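Local coordinates for protein putative aminomethyltransferase (PDB 3TTG) that probably binds folate, as relatives of the glycine cleavage T-protein do, and may use it in one-carbon transfer, although its own reaction is not established, at residues P175-N181 with A246-V251; T226-P231 with G322-G326; G61-Q65 with Y77-L81; K84-D90 with L237-P243. All coordinates share one frame; numbering follows the deposited sequence.

Contact 1. Residues P175-N181 with A246-V251; sequences PTSFQHN and AGLDSV
With chi1 at -156°, F178 swings its ring beside its own carbonyl carbon and under L248, whose CG stands anti to the carbonyl carbon (chi1 -71°) and whose CD2, rather than the extended CD1, lies over the ring. CD2 sits 3.5 Å from the centroid of the F178 ring, almost on the ring normal, a clear CH-pi contact. V251 approaches the same ring obliquely, its CG1 4.0 Å from F178 CD1, while its other methyl, CG2, packs on P175 CG. Y77 adds an edge-to-face partner for the ring. Taking the ring away with an alanine here would probably open a gap beneath L248 CD2 and V251 CG1 and cost Y77 an aromatic neighbour.

Beside this apolar patch the backbones are pinned. H180 N gives a straight bond of 2.8 Å to G247 O, arriving in the carbonyl plane on a lone pair, and Q179 CA adds a CA-H...O contact to the same oxygen. G247 has positive phi, which favours glycine. A water lies 3.1 Å from both F178 O and G247 O and takes a weak bond from V251 N. Nearer the solvent, S250 OG donates to N181 OD1 at 2.9 Å. Q179 NE2 and H180 NE2 turn elsewhere, to K228 O and L279 O. The chemistry is therefore split: a greasy aromatic core holds the buried side, and polar bonds fix the loop against the start of helix 249-252.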
loop_
_atom_site.group_PDB
_atom_site.type_symbol
_atom_site.label_atom_id
_atom_site.label_comp_id
_atom_site.label_asym_id
_atom_site.label_seq_id
_atom_site.Cartn_x
_atom_site.Cartn_y
_atom_site.Cartn_z
ATOM N N PRO A 175 8.804 -2.081 -4.184
ATOM C CA PRO A 175 8.974 -1.940 -5.649
ATOM C C PRO A 175 8.550 -0.546 -6.071
ATOM O O PRO A 175 7.645 0.047 -5.454
ATOM C CB PRO A 175 8.038 -3.001 -6.239
ATOM C CG PRO A 175 7.222 -3.472 -5.159
ATOM C CD PRO A 175 7.764 -3.063 -3.846
ATOM N N THR A 176 9.211 0.021 -7.082
ATOM C CA THR A 176 8.860 1.383 -7.521
ATOM C C THR A 176 7.530 1.355 -8.323
ATOM O O THR A 176 6.846 2.356 -8.296
ATOM C CB THR A 176 9.997 2.001 -8.278
ATOM O OG1 THR A 176 10.324 1.120 -9.360
ATOM C CG2 THR A 176 11.217 2.233 -7.367
ATOM N N SER A 177 7.098 0.192 -8.875
ATOM C CA SER A 177 5.822 0.063 -9.599
ATOM C C SER A 177 4.748 -0.488 -8.704
ATOM O O SER A 177 4.984 -1.424 -7.923
ATOM C CB SER A 177 5.957 -0.806 -10.851
ATOM O OG SER A 177 6.764 -0.062 -11.741
ATOM N N PHE A 178 3.550 0.105 -8.779
ATOM C CA PHE A 178 2.482 -0.343 -7.926
ATOM C C PHE A 178 1.176 -0.435 -8.695
ATOM O O PHE A 178 1.101 -1.266 -9.610
ATOM C CB PHE A 178 2.436 0.524 -6.625
ATOM C CG PHE A 178 1.787 -0.191 -5.465
ATOM C CD1 PHE A 178 2.218 -1.469 -5.077
ATOM C CD2 PHE A 178 0.674 0.347 -4.822
ATOM C CE1 PHE A 178 1.638 -2.125 -3.995
ATOM C CE2 PHE A 178 0.081 -0.332 -3.734
ATOM C CZ PHE A 178 0.563 -1.576 -3.348
ATOM N N GLN A 179 0.141 0.316 -8.346
ATOM C CA GLN A 179 -1.163 0.153 -8.993
ATOM C C GLN A 179 -1.049 0.416 -10.509
ATOM O O GLN A 179 -0.404 1.369 -10.956
ATOM C CB GLN A 179 -2.250 1.016 -8.330
ATOM C CG GLN A 179 -2.165 2.515 -8.670
ATOM C CD GLN A 179 -0.992 3.214 -8.083
ATOM O OE1 GLN A 179 -0.346 2.749 -7.139
ATOM N NE2 GLN A 179 -0.763 4.409 -8.519
ATOM N N HIS A 180 -1.659 -0.466 -11.273
ATOM C CA HIS A 180 -1.680 -0.476 -12.746
ATOM C C HIS A 180 -0.265 -0.411 -13.333
ATOM O O HIS A 180 -0.105 0.069 -14.456
ATOM C CB HIS A 180 -2.547 0.691 -13.312
ATOM C CG HIS A 180 -3.954 0.809 -12.826
ATOM N ND1 HIS A 180 -4.864 -0.220 -12.955
ATOM C CD2 HIS A 180 -4.582 1.881 -12.277
ATOM C CE1 HIS A 180 -5.993 0.246 -12.457
ATOM N NE2 HIS A 180 -5.883 1.524 -12.104
ATOM N N ASN A 181 0.745 -0.967 -12.617
ATOM C CA ASN A 181 2.158 -0.927 -12.898
ATOM C C ASN A 181 2.686 0.448 -13.078
ATOM O O ASN A 181 3.641 0.635 -13.815
ATOM C CB ASN A 181 2.494 -1.725 -14.139
ATOM C CG ASN A 181 2.256 -3.158 -13.948
ATOM O OD1 ASN A 181 3.076 -3.828 -13.312
ATOM N ND2 ASN A 181 1.103 -3.623 -14.411
ATOM N N ALA A 246 -8.550 -3.678 -7.987
ATOM C CA ALA A 246 -7.607 -2.733 -7.347
ATOM C C ALA A 246 -6.364 -2.357 -8.172
ATOM O O ALA A 246 -5.621 -1.463 -7.750
ATOM C CB ALA A 246 -7.177 -3.288 -6.009
ATOM N N GLY A 247 -6.174 -2.927 -9.370
ATOM C CA GLY A 247 -5.010 -2.632 -10.183
ATOM C C GLY A 247 -3.711 -3.212 -9.630
ATOM O O GLY A 247 -2.639 -2.734 -9.986
ATOM N N LEU A 248 -3.779 -4.236 -8.769
ATOM C CA LEU A 248 -2.642 -4.750 -8.045
ATOM C C LEU A 248 -2.383 -6.257 -8.248
ATOM O O LEU A 248 -1.548 -6.811 -7.566
ATOM C CB LEU A 248 -2.828 -4.444 -6.575
ATOM C CG LEU A 248 -2.684 -2.989 -6.201
ATOM C CD1 LEU A 248 -2.997 -2.808 -4.718
ATOM C CD2 LEU A 248 -1.240 -2.531 -6.440
ATOM N N ASP A 249 -3.034 -6.886 -9.198
ATOM C CA ASP A 249 -2.755 -8.274 -9.468
ATOM C C ASP A 249 -1.360 -8.445 -10.157
ATOM O O ASP A 249 -0.755 -9.475 -9.949
ATOM C CB ASP A 249 -3.855 -8.949 -10.287
ATOM C CG ASP A 249 -4.080 -8.386 -11.653
ATOM O OD1 ASP A 249 -4.172 -7.138 -11.773
ATOM O OD2 ASP A 249 -4.227 -9.196 -12.608
ATOM N N SER A 250 -0.828 -7.449 -10.897
ATOM C CA SER A 250 0.504 -7.583 -11.503
ATOM C C SER A 250 1.604 -7.621 -10.409
ATOM O O SER A 250 2.506 -8.400 -10.503
ATOM C CB SER A 250 0.770 -6.443 -12.491
ATOM O OG SER A 250 2.083 -6.540 -13.009
ATOM N N VAL A 251 1.452 -6.876 -9.321
ATOM C CA VAL A 251 2.466 -6.878 -8.240
ATOM C C VAL A 251 2.160 -7.846 -7.036
ATOM O O VAL A 251 3.103 -8.293 -6.345
ATOM C CB VAL A 251 2.676 -5.404 -7.753
ATOM C CG1 VAL A 251 1.439 -4.836 -7.095
ATOM C CG2 VAL A 251 3.845 -5.300 -6.792
HETATM O O HOH W 1 0.084 -4.158 -10.072
#

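Contact 2. Residues T226-P231 with G322-G326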
loop_
_atom_site.group_PDB
_atom_site.type_symbol
_atom_site.label_atom_id
_atom_site.label_comp_id
_atom_site.label_asym_id
_atom_site.label_seq_id
_atom_site.Cartn_x
_atom_site.Cartn_y
_atom_site.Cartn_z
ATOM N N THR A 226 -1.920 9.659 -1.777
ATOM C CA THR A 226 -3.075 9.826 -2.724
ATOM C C THR A 226 -2.596 10.493 -4.022
ATOM O O THR A 226 -3.039 10.086 -5.114
ATOM C CB THR A 226 -4.220 10.604 -2.071
ATOM O OG1 THR A 226 -4.440 9.968 -0.789
ATOM C CG2 THR A 226 -5.529 10.543 -2.919
ATOM N N GLU A 227 -1.680 11.478 -3.917
ATOM C CA GLU A 227 -1.067 12.131 -5.109
ATOM C C GLU A 227 -0.320 11.102 -5.997
ATOM O O GLU A 227 -0.322 11.233 -7.221
ATOM C CB GLU A 227 -0.115 13.278 -4.690
ATOM C CG GLU A 227 -0.851 14.549 -4.293
ATOM C CD GLU A 227 -0.044 15.644 -3.609
ATOM O OE1 GLU A 227 1.063 15.357 -3.112
ATOM O OE2 GLU A 227 -0.503 16.805 -3.598
ATOM N N LYS A 228 0.227 10.044 -5.404
ATOM C CA LYS A 228 0.878 8.930 -6.145
ATOM C C LYS A 228 -0.125 7.843 -6.615
ATOM O O LYS A 228 0.267 6.953 -7.371
ATOM C CB LYS A 228 1.978 8.268 -5.316
ATOM C CG LYS A 228 3.069 9.254 -4.878
ATOM C CD LYS A 228 3.734 10.070 -5.982
ATOM C CE LYS A 228 4.429 9.265 -7.030
ATOM N NZ LYS A 228 4.998 10.148 -8.085
ATOM N N GLY A 229 -1.400 7.983 -6.266
ATOM C CA GLY A 229 -2.470 7.059 -6.667
ATOM C C GLY A 229 -2.492 5.732 -5.948
ATOM O O GLY A 229 -3.145 4.784 -6.406
ATOM N N ILE A 230 -1.821 5.660 -4.779
ATOM C CA ILE A 230 -1.595 4.397 -4.070
ATOM C C ILE A 230 -2.832 3.939 -3.301
ATOM O O ILE A 230 -3.238 4.595 -2.327
ATOM C CB ILE A 230 -0.349 4.478 -3.128
ATOM C CG1 ILE A 230 0.930 4.599 -3.967
ATOM C CG2 ILE A 230 -0.216 3.263 -2.211
ATOM C CD1 ILE A 230 2.102 5.212 -3.198
ATOM N N PRO A 231 -3.399 2.769 -3.684
ATOM C CA PRO A 231 -4.548 2.230 -2.924
ATOM C C PRO A 231 -4.067 1.605 -1.613
ATOM O O PRO A 231 -2.953 1.125 -1.561
ATOM C CB PRO A 231 -5.147 1.186 -3.849
ATOM C CG PRO A 231 -4.109 0.864 -4.843
ATOM C CD PRO A 231 -3.026 1.889 -4.806
ATOM N N GLY A 322 -9.350 18.965 -4.225
ATOM C CA GLY A 322 -9.436 17.700 -3.546
ATOM C C GLY A 322 -9.103 16.638 -4.580
ATOM O O GLY A 322 -9.286 16.852 -5.784
ATOM N N ILE A 323 -8.607 15.525 -4.135
ATOM C CA ILE A 323 -8.360 14.376 -5.001
ATOM C C ILE A 323 -8.879 13.150 -4.303
ATOM O O ILE A 323 -8.986 13.125 -3.096
ATOM C CB ILE A 323 -6.869 14.227 -5.428
ATOM C CG1 ILE A 323 -5.930 14.237 -4.219
ATOM C CG2 ILE A 323 -6.501 15.378 -6.395
ATOM C CD1 ILE A 323 -4.481 13.710 -4.552
ATOM N N GLY A 324 -9.110 12.100 -5.043
ATOM C CA GLY A 324 -9.475 10.860 -4.376
ATOM C C GLY A 324 -9.297 9.627 -5.194
ATOM O O GLY A 324 -8.915 9.678 -6.362
ATOM N N LEU A 325 -9.512 8.506 -4.550
ATOM C CA LEU A 325 -9.436 7.207 -5.183
ATOM C C LEU A 325 -10.780 6.481 -4.990
ATOM O O LEU A 325 -11.544 6.741 -4.044
ATOM C CB LEU A 325 -8.299 6.391 -4.561
ATOM C CG LEU A 325 -6.835 6.795 -4.714
ATOM C CD1 LEU A 325 -5.933 5.700 -4.032
ATOM C CD2 LEU A 325 -6.448 6.982 -6.180
ATOM N N GLY A 326 -11.011 5.539 -5.850
ATOM C CA GLY A 326 -12.180 4.700 -5.802
ATOM C C GLY A 326 -12.270 3.757 -6.968
ATOM O O GLY A 326 -11.265 3.459 -7.610
#
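A Schellman motif ends helix 218-227, whose last residues T226 and E227, with the loop down to P231, rest on I323 and L325 of strand 321-329. G229, with positive phi, is the residue that leaves the helix, and its N bonds back to T226 O at 2.9 Å. The contact with the strand is pure packing. T226 CG2, anti to the backbone N, lies 3.7 Å from I323 CD1, the two side chains alongside, head to tail. That same I323 methyl also touches E227 CG, whose chain runs crosswise to it. Farther along, L325 points its CD1 at the backbone beyond the helix, 3.4 Å from I230 O, while CD2 lies against G229. An alanine in place of L325 would probably strip the G229-I230 turn of its apolar support and leave a gap above the strand.

The polar ends look elsewhere. T226 OG1 bonds L222 O and also meets R312 and S314, E227 reaches H33, T29 and S316, and R312 NH2 also holds I230 O. Every touching residue is buried. The arrangement is a capped helix end laid on a beta-sheet face, here joining the folate-binding domain to the C-terminal barrel domain.

Contact 3. Residues G61-Q65 with Y77-L81; sequences GIASQ and YSFFL
Residues 61-65 run roughly antiparallel to strand 75-81, 143° apart end to end, and S64 N donates a 2.9 Å bond to F79 O. S64 then answers with its side chain: OG accepts from F79 N at 3.1 Å and also bonds G252 O, so S64 grips F79 by both its NH and its carbonyl. S78 works the other side. Its OG, set anti to the backbone N (chi1 -169°), donates to F79 O at 2.9 Å and accepts from Q65 N at 3.1 Å. The two donors reach F79 O from opposite faces of the carbonyl plane. Q65 bends at chi2 to bring NE2 to Y77 O at 2.9 Å; NE2 approaches nearly in line with the carbonyl, and Y77 O lies close to the plane of the Q65 amide.

Toward the other end A63 CA lies over one face of the F80 ring, and I62 CG1 packs against F80 CE1 (4.1 Å). Two waters bridge from I62 O, one to L81 N and one to L81 O, where the chains have drawn apart. K257 NZ further ties the loop down through A63 O and Q65 O. Hydroxyls and an amide thus stand in for missing strand partners, satisfying polar backbone in a mostly buried seam.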
loop_
_atom_site.group_PDB
_atom_site.type_symbol
_atom_site.label_atom_id
_atom_site.label_comp_id
_atom_site.label_asym_id
_atom_site.label_seq_id
_atom_site.Cartn_x
_atom_site.Cartn_y
_atom_site.Cartn_z
ATOM N N GLY A 61 0.463 -21.803 -0.024
ATOM C CA GLY A 61 -0.909 -22.244 -0.203
ATOM C C GLY A 61 -1.929 -21.220 0.272
ATOM O O GLY A 61 -3.121 -21.350 -0.012
ATOM N N ILE A 62 -1.495 -20.141 0.899
ATOM C CA ILE A 62 -2.483 -19.151 1.378
ATOM C C ILE A 62 -2.269 -17.732 0.828
ATOM O O ILE A 62 -3.234 -16.984 0.777
ATOM C CB ILE A 62 -2.601 -19.133 2.903
ATOM C CG1 ILE A 62 -1.349 -18.773 3.549
ATOM C CG2 ILE A 62 -3.093 -20.502 3.435
ATOM C CD1 ILE A 62 -1.389 -18.867 5.106
ATOM N N ALA A 63 -1.045 -17.379 0.443
ATOM C CA ALA A 63 -0.685 -16.116 -0.185
ATOM C C ALA A 63 -1.008 -16.215 -1.684
ATOM O O ALA A 63 -0.800 -17.271 -2.301
ATOM C CB ALA A 63 0.808 -15.840 0.003
ATOM N N SER A 64 -1.406 -15.103 -2.281
ATOM C CA SER A 64 -1.650 -15.064 -3.732
ATOM C C SER A 64 -0.347 -14.911 -4.546
ATOM O O SER A 64 -0.318 -15.179 -5.743
ATOM C CB SER A 64 -2.615 -13.951 -4.101
ATOM O OG SER A 64 -2.095 -12.688 -3.758
ATOM N N GLN A 65 0.735 -14.465 -3.879
ATOM C CA GLN A 65 2.022 -14.265 -4.491
ATOM C C GLN A 65 2.854 -15.548 -4.446
ATOM O O GLN A 65 2.664 -16.396 -3.587
ATOM C CB GLN A 65 2.759 -13.123 -3.755
ATOM C CG GLN A 65 4.110 -12.683 -4.395
ATOM C CD GLN A 65 3.975 -12.273 -5.828
ATOM O OE1 GLN A 65 4.133 -13.076 -6.756
ATOM N NE2 GLN A 65 3.637 -11.029 -6.055
ATOM N N TYR A 77 5.129 -8.227 -2.696
ATOM C CA TYR A 77 3.828 -7.852 -2.248
ATOM C C TYR A 77 2.909 -9.053 -2.453
ATOM O O TYR A 77 3.042 -9.776 -3.453
ATOM C CB TYR A 77 3.333 -6.707 -3.080
ATOM C CG TYR A 77 2.071 -6.089 -2.573
ATOM C CD1 TYR A 77 2.047 -5.413 -1.372
ATOM C CD2 TYR A 77 0.934 -6.055 -3.361
ATOM C CE1 TYR A 77 0.913 -4.749 -0.944
ATOM C CE2 TYR A 77 -0.211 -5.403 -2.941
ATOM C CZ TYR A 77 -0.231 -4.771 -1.720
ATOM O OH TYR A 77 -1.374 -4.114 -1.342
ATOM N N SER A 78 2.025 -9.259 -1.545
ATOM C CA SER A 78 1.016 -10.320 -1.678
ATOM C C SER A 78 -0.291 -9.922 -1.084
ATOM O O SER A 78 -0.342 -9.155 -0.119
ATOM C CB SER A 78 1.469 -11.589 -0.957
ATOM O OG SER A 78 0.645 -12.706 -1.282
ATOM N N PHE A 79 -1.345 -10.554 -1.580
ATOM C CA PHE A 79 -2.634 -10.589 -0.948
ATOM C C PHE A 79 -2.826 -11.921 -0.235
ATOM O O PHE A 79 -2.171 -12.922 -0.531
ATOM C CB PHE A 79 -3.774 -10.404 -1.973
ATOM C CG PHE A 79 -3.819 -9.041 -2.548
ATOM C CD1 PHE A 79 -4.241 -7.962 -1.786
ATOM C CD2 PHE A 79 -3.368 -8.802 -3.834
ATOM C CE1 PHE A 79 -4.217 -6.681 -2.308
ATOM C CE2 PHE A 79 -3.319 -7.512 -4.338
ATOM C CZ PHE A 79 -3.794 -6.474 -3.601
ATOM N N PHE A 80 -3.773 -11.909 0.677
ATOM C CA PHE A 80 -4.339 -13.082 1.346
ATOM C C PHE A 80 -5.804 -12.997 1.062
ATOM O O PHE A 80 -6.489 -12.042 1.478
ATOM C CB PHE A 80 -4.003 -13.124 2.834
ATOM C CG PHE A 80 -2.523 -13.294 3.078
ATOM C CD1 PHE A 80 -1.994 -14.538 3.373
ATOM C CD2 PHE A 80 -1.642 -12.240 2.863
ATOM C CE1 PHE A 80 -0.639 -14.705 3.538
ATOM C CE2 PHE A 80 -0.288 -12.414 3.015
ATOM C CZ PHE A 80 0.206 -13.638 3.328
ATOM N N LEU A 81 -6.270 -13.914 0.258
ATOM C CA LEU A 81 -7.670 -13.879 -0.177
ATOM C C LEU A 81 -8.526 -14.878 0.507
ATOM O O LEU A 81 -8.021 -15.824 1.070
ATOM C CB LEU A 81 -7.731 -14.147 -1.685
ATOM C CG LEU A 81 -6.747 -13.328 -2.567
ATOM C CD1 LEU A 81 -6.797 -13.769 -4.003
ATOM C CD2 LEU A 81 -7.017 -11.863 -2.512
HETATM O O HOH W 2 -4.800 -15.869 -1.171
HETATM O O HOH W 3 -5.552 -16.444 2.303
#

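Contact 4. Residues K84-D90 with L237-P243; sequences KARILFD and LNDSFFP
R86 NH1 donates to the main-chain O of D239 at 3.1 Å, the oxygen lying in the guanidinium plane and the donor on a carbonyl lone pair. S240 O sits over one guanidinium face. On the same arginine NE lies over the F242 ring, 3.5 Å from CE1, with the two planes 81° apart; CZ is too far for more than a weak cation-pi attraction. The ring's edge faces K84 O and A85 O. I87 N bonds F241 O at 3.1 Å, almost straight down the carbonyl, and R86 CA adds a CA-H...O contact to it. I87 CG1 packs on P243 CD, and I87 CD1 meets L237 CD2.

One shell out, a type I turn from N238 to F241 presents these carbonyls. F241 N bonds N238 O, and an Asx turn from S240 N to N238 OD1 at 3.0 Å stiffens it, N238 ND2 being held by P234 O. Beyond I87 the strand makes a classic beta bulge at L88 and F89, opposite F80. A85 O and N238 N are buried without partners. The arginine thus reads the turn's backbone, its charge probably eased by the D239 carbonyl, with the D239 carboxylate near but not in contact.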
loop_
_atom_site.group_PDB
_atom_site.type_symbol
_atom_site.label_atom_id
_atom_site.label_comp_id
_atom_site.label_asym_id
_atom_site.label_seq_id
_atom_site.Cartn_x
_atom_site.Cartn_y
_atom_site.Cartn_z
ATOM N N LYS A 84 -13.426 -16.980 -2.411
ATOM C CA LYS A 84 -14.046 -16.300 -3.523
ATOM C C LYS A 84 -13.083 -15.241 -4.123
ATOM O O LYS A 84 -13.495 -14.527 -5.003
ATOM C CB LYS A 84 -15.367 -15.629 -3.089
ATOM C CG LYS A 84 -16.469 -16.607 -2.707
ATOM C CD LYS A 84 -17.263 -17.063 -3.851
ATOM C CE LYS A 84 -18.483 -17.886 -3.436
ATOM N NZ LYS A 84 -19.376 -17.158 -2.476
ATOM N N ALA A 85 -11.806 -15.147 -3.659
ATOM C CA ALA A 85 -10.799 -14.254 -4.191
ATOM C C ALA A 85 -10.978 -12.798 -3.825
ATOM O O ALA A 85 -10.239 -11.987 -4.363
ATOM C CB ALA A 85 -10.642 -14.404 -5.715
ATOM N N ARG A 86 -11.772 -12.483 -2.797
ATOM C CA ARG A 86 -11.845 -11.127 -2.262
ATOM C C ARG A 86 -10.665 -10.922 -1.296
ATOM O O ARG A 86 -10.185 -11.864 -0.676
ATOM C CB ARG A 86 -13.170 -10.872 -1.543
ATOM C CG ARG A 86 -14.435 -11.055 -2.390
ATOM C CD ARG A 86 -14.540 -9.898 -3.368
ATOM N NE ARG A 86 -15.803 -9.890 -4.136
ATOM C CZ ARG A 86 -16.963 -9.394 -3.707
ATOM N NH1 ARG A 86 -17.067 -8.883 -2.477
ATOM N NH2 ARG A 86 -18.035 -9.419 -4.492
ATOM N N ILE A 87 -10.227 -9.695 -1.184
ATOM C CA ILE A 87 -9.061 -9.327 -0.397
ATOM C C ILE A 87 -9.376 -9.324 1.094
ATOM O O ILE A 87 -10.211 -8.551 1.536
ATOM C CB ILE A 87 -8.532 -7.933 -0.823
ATOM C CG1 ILE A 87 -8.060 -7.888 -2.350
ATOM C CG2 ILE A 87 -7.408 -7.430 0.160
ATOM C CD1 ILE A 87 -7.921 -6.447 -2.820
ATOM N N LEU A 88 -8.609 -10.079 1.877
ATOM C CA LEU A 88 -8.708 -10.039 3.333
ATOM C C LEU A 88 -7.618 -9.208 3.866
ATOM O O LEU A 88 -7.859 -8.391 4.726
ATOM C CB LEU A 88 -8.630 -11.433 3.965
ATOM C CG LEU A 88 -9.722 -12.422 3.554
ATOM C CD1 LEU A 88 -9.493 -13.765 4.216
ATOM C CD2 LEU A 88 -11.141 -11.877 3.936
ATOM N N PHE A 89 -6.393 -9.412 3.381
ATOM C CA PHE A 89 -5.209 -8.627 3.786
ATOM C C PHE A 89 -4.248 -8.457 2.630
ATOM O O PHE A 89 -4.272 -9.215 1.682
ATOM C CB PHE A 89 -4.443 -9.362 4.945
ATOM C CG PHE A 89 -5.285 -9.768 6.126
ATOM C CD1 PHE A 89 -5.625 -8.837 7.107
ATOM C CD2 PHE A 89 -5.811 -11.050 6.220
ATOM C CE1 PHE A 89 -6.510 -9.161 8.121
ATOM C CE2 PHE A 89 -6.668 -11.400 7.286
ATOM C CZ PHE A 89 -7.060 -10.440 8.189
ATOM N N ASP A 90 -3.345 -7.490 2.749
ATOM C CA ASP A 90 -2.178 -7.400 1.914
ATOM C C ASP A 90 -0.989 -7.578 2.881
ATOM O O ASP A 90 -1.173 -7.527 4.076
ATOM C CB ASP A 90 -2.106 -6.120 1.063
ATOM C CG ASP A 90 -1.867 -4.827 1.835
ATOM O OD1 ASP A 90 -1.809 -4.878 3.050
ATOM O OD2 ASP A 90 -1.614 -3.806 1.206
ATOM N N LEU A 237 -8.543 -1.504 -0.325
ATOM C CA LEU A 237 -8.246 -2.938 -0.288
ATOM C C LEU A 237 -8.940 -3.567 0.884
ATOM O O LEU A 237 -8.602 -3.334 2.038
ATOM C CB LEU A 237 -6.715 -3.128 -0.218
ATOM C CG LEU A 237 -5.894 -2.330 -1.180
ATOM C CD1 LEU A 237 -4.460 -2.481 -0.856
ATOM C CD2 LEU A 237 -6.240 -2.643 -2.627
ATOM N N ASN A 238 -10.004 -4.253 0.598
ATOM C CA ASN A 238 -10.842 -4.908 1.630
ATOM C C ASN A 238 -11.675 -5.963 0.919
ATOM O O ASN A 238 -11.614 -6.037 -0.314
ATOM C CB ASN A 238 -11.709 -3.860 2.388
ATOM C CG ASN A 238 -12.729 -3.159 1.558
ATOM O OD1 ASN A 238 -13.617 -3.785 0.995
ATOM N ND2 ASN A 238 -12.624 -1.848 1.423
ATOM N N ASP A 239 -12.496 -6.700 1.663
ATOM C CA ASP A 239 -13.215 -7.864 1.147
ATOM C C ASP A 239 -14.372 -7.578 0.209
ATOM O O ASP A 239 -14.933 -8.528 -0.256
ATOM C CB ASP A 239 -13.666 -8.814 2.240
ATOM C CG ASP A 239 -14.752 -8.348 3.180
ATOM O OD1 ASP A 239 -15.317 -7.268 2.945
ATOM O OD2 ASP A 239 -15.044 -9.077 4.147
ATOM N N SER A 240 -14.646 -6.323 -0.138
ATOM C CA SER A 240 -15.567 -5.989 -1.203
ATOM C C SER A 240 -14.855 -6.106 -2.553
ATOM O O SER A 240 -15.517 -6.124 -3.571
ATOM C CB SER A 240 -16.089 -4.562 -1.035
ATOM O OG SER A 240 -16.837 -4.474 0.159
ATOM N N PHE A 241 -13.504 -6.100 -2.584
ATOM C CA PHE A 241 -12.807 -6.019 -3.881
ATOM C C PHE A 241 -11.900 -7.168 -4.228
ATOM O O PHE A 241 -11.448 -7.899 -3.364
ATOM C CB PHE A 241 -11.985 -4.739 -3.908
ATOM C CG PHE A 241 -12.856 -3.526 -3.626
ATOM C CD1 PHE A 241 -13.803 -3.095 -4.552
ATOM C CD2 PHE A 241 -12.796 -2.879 -2.402
ATOM C CE1 PHE A 241 -14.671 -2.044 -4.243
ATOM C CE2 PHE A 241 -13.588 -1.747 -2.148
ATOM C CZ PHE A 241 -14.574 -1.398 -3.006
ATOM N N PHE A 242 -11.607 -7.277 -5.533
ATOM C CA PHE A 242 -10.668 -8.263 -6.088
ATOM C C PHE A 242 -9.353 -7.616 -6.345
ATOM O O PHE A 242 -9.341 -6.434 -6.688
ATOM C CB PHE A 242 -11.155 -8.821 -7.400
ATOM C CG PHE A 242 -12.470 -9.571 -7.347
ATOM C CD1 PHE A 242 -12.605 -10.703 -6.574
ATOM C CD2 PHE A 242 -13.523 -9.213 -8.165
ATOM C CE1 PHE A 242 -13.797 -11.429 -6.560
ATOM C CE2 PHE A 242 -14.719 -9.935 -8.145
ATOM C CZ PHE A 242 -14.824 -11.069 -7.380
ATOM N N PRO A 243 -8.234 -8.360 -6.298
ATOM C CA PRO A 243 -6.910 -7.749 -6.634
ATOM C C PRO A 243 -6.867 -7.059 -8.009
ATOM O O PRO A 243 -6.310 -5.958 -8.133
ATOM C CB PRO A 243 -5.977 -8.975 -6.620
ATOM C CG PRO A 243 -6.581 -9.891 -5.679
ATOM C CD PRO A 243 -8.072 -9.788 -5.929
#

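In the fold
From the N terminus, contact 3 comes first and closes a short loop, joining residues 61-65 to strand 75-81 before any other contact opens. Contact 4 opens at 84-90 on the neighbouring strand of the same sheet, contact 1 at 175-181 and contact 2 at 226-231. They then close in that order, at 237-243, 246-251 and 322-326, so these three cross one another. Contact 3 abuts contact 4 through Y77 and D90, and contact 1 through V251 and Q65; Q179 links contact 1 to K228 of contact 2. Contacts 1, 3 and 4 lie within the folate-binding domain, while contact 2 carries it over to the C-terminal barrel domain.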